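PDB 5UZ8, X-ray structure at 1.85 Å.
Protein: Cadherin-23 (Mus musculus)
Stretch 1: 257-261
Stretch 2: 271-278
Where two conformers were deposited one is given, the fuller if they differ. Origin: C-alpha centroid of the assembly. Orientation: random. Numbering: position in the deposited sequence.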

# COMPACT_ATOMS: atom_id res chain seq x y z
N GLN A 257 -14.85 31.65 0.18
CA GLN A 257 -14.63 33.10 0.08
C GLN A 257 -15.98 33.81 -0.04
O GLN A 257 -16.72 33.54 -0.97
CB GLN A 257 -13.74 33.42 -1.12
CG GLN A 257 -12.25 33.31 -0.81
CD GLN A 257 -11.86 34.28 0.28
OE1 GLN A 257 -11.89 35.50 0.09
NE2 GLN A 257 -11.59 33.74 1.49
N LEU A 258 -16.29 34.70 0.89
CA LEU A 258 -17.65 35.21 1.03
C LEU A 258 -17.78 36.65 0.62
O LEU A 258 -16.89 37.48 0.90
CB LEU A 258 -18.10 35.10 2.48
CG LEU A 258 -18.07 33.70 3.08
CD1 LEU A 258 -18.46 33.71 4.56
CD2 LEU A 258 -18.97 32.77 2.29
N THR A 259 -18.89 36.98 -0.04
CA THR A 259 -19.20 38.34 -0.34
C THR A 259 -20.58 38.65 0.24
O THR A 259 -21.50 37.83 0.17
CB THR A 259 -19.11 38.64 -1.85
OG1 THR A 259 -19.88 37.70 -2.57
CG2 THR A 259 -17.70 38.48 -2.35
N TYR A 260 -20.71 39.84 0.82
CA TYR A 260 -21.95 40.27 1.50
C TYR A 260 -22.78 41.21 0.64
O TYR A 260 -22.26 42.04 -0.10
CB TYR A 260 -21.62 40.99 2.80
CG TYR A 260 -20.88 40.11 3.75
CD1 TYR A 260 -21.56 39.24 4.59
CD2 TYR A 260 -19.49 40.10 3.77
CE1 TYR A 260 -20.85 38.41 5.46
CE2 TYR A 260 -18.79 39.25 4.62
CZ TYR A 260 -19.48 38.41 5.46
OH TYR A 260 -18.79 37.55 6.32
N SER A 261 -24.10 41.10 0.76
CA SER A 261 -25.01 42.00 0.10
C SER A 261 -26.21 42.18 1.02
O SER A 261 -26.37 41.43 2.02
CB SER A 261 -25.42 41.44 -1.26
OG SER A 261 -26.01 40.16 -1.12
N SER A 271 -25.77 50.34 3.16
CA SER A 271 -24.82 49.67 2.28
C SER A 271 -24.01 48.69 3.09
O SER A 271 -23.76 48.93 4.28
CB SER A 271 -23.87 50.67 1.65
OG SER A 271 -24.54 51.45 0.69
N VAL A 272 -23.61 47.59 2.47
CA VAL A 272 -22.66 46.69 3.12
C VAL A 272 -21.43 46.56 2.23
O VAL A 272 -21.54 46.42 1.00
CB VAL A 272 -23.26 45.31 3.42
CG1 VAL A 272 -23.60 44.54 2.15
CG2 VAL A 272 -22.31 44.51 4.30
N ASP A 273 -20.26 46.65 2.85
CA ASP A 273 -19.01 46.46 2.11
C ASP A 273 -18.99 45.00 1.73
O ASP A 273 -19.07 44.14 2.61
CB ASP A 273 -17.81 46.77 3.01
CG ASP A 273 -16.47 46.67 2.26
OD1 ASP A 273 -16.02 45.56 1.98
OD2 ASP A 273 -15.90 47.72 1.90
N MET A 274 -18.85 44.71 0.45
CA MET A 274 -18.98 43.34 0.00
C MET A 274 -17.93 42.38 0.60
O MET A 274 -18.21 41.20 0.74
CB MET A 274 -19.01 43.26 -1.53
CG MET A 274 -17.72 43.56 -2.24
SD MET A 274 -17.94 43.53 -4.04
CE MET A 274 -18.62 41.88 -4.32
N ASP A 275 -16.74 42.88 0.95
CA ASP A 275 -15.70 42.03 1.54
C ASP A 275 -15.63 42.05 3.06
O ASP A 275 -15.47 40.98 3.68
CB ASP A 275 -14.33 42.38 0.96
CG ASP A 275 -14.30 42.23 -0.54
OD1 ASP A 275 -14.74 41.19 -1.06
OD2 ASP A 275 -13.86 43.16 -1.22
N SER A 276 -15.76 43.22 3.66
CA SER A 276 -15.56 43.35 5.11
C SER A 276 -16.81 43.04 5.93
O SER A 276 -16.71 42.79 7.13
CB SER A 276 -15.08 44.76 5.46
OG SER A 276 -16.14 45.68 5.42
N GLY A 277 -17.99 43.12 5.32
CA GLY A 277 -19.22 42.93 6.06
C GLY A 277 -19.67 44.15 6.85
O GLY A 277 -20.65 44.09 7.57
N LEU A 278 -18.98 45.27 6.70
CA LEU A 278 -19.39 46.47 7.44
C LEU A 278 -20.63 47.08 6.80
O LEU A 278 -20.62 47.43 5.61
CB LEU A 278 -18.27 47.51 7.44
CG LEU A 278 -18.61 48.87 8.09
CD1 LEU A 278 -19.04 48.70 9.54
CD2 LEU A 278 -17.40 49.81 8.05
O HOH W 1 -15.36 38.25 3.25
O HOH W 2 -14.74 38.68 -0.36
O HOH W 3 -22.38 44.54 -1.23

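How does the start of stretch 1 reach its partner? Gln-257 makes no contact, and Leu-258 engages mainly through its carbonyl and water. Water 1 donates to Leu-258 O (2.9 Å) and to Asp-275 O (2.8 Å); water 2 donates to the same Leu-258 O (2.8 Å) and to Asp-275 OD1 (2.6 Å). Although the CA-to-CB bond of Asp-275 points away, its m rotamer brings the carboxylate back within reach of that second water.

What does Thr-259 add? Thr-259 CA lies 3.2 Å from Met-274 O, a CA-H...O contact, while Thr-259 CG2 meets Met-274 CE at 4.0 Å. The long, flexible methionine thus lays an apolar end beside the threonine methyl.

Why is Tyr-260 the centre of the contact? It has the most area covered by the other stretch (98 Å²), and its backbone provides the one direct hydrogen bond between the stretches: Tyr-260 N to Met-274 O, 2.8 Å and nearly straight at 164°. Its CA-to-CB bond points toward stretch 2, where Tyr-260 CB packs against Val-272 CG2 at 3.9 Å. Gly-277 CA sits over one ring face, 4.1 Å from the centroid of the Tyr-260 ring, in a CH-pi contact. Glycine suits this place twice over: its positive phi would jam a CB against the preceding carbonyl, and that CB would lie only 3.5 Å from Tyr-260 CE2. The turn presenting it is braced by Asp-273 OD1, which accepts from Asp-275 N (3.0 Å) and Ser-276 N (2.9 Å). The buried tyrosine's hydroxyl is satisfied elsewhere in the structure.

How does the contact finish? Water 3 donates to Tyr-260 O (2.7 Å) and Val-272 O (3.0 Å), joining two carbonyls that cannot bond each other. The CA-to-CB bond of Ser-261 points away, and Ser-261 CA lies against Val-272 CG1 at 3.6 Å.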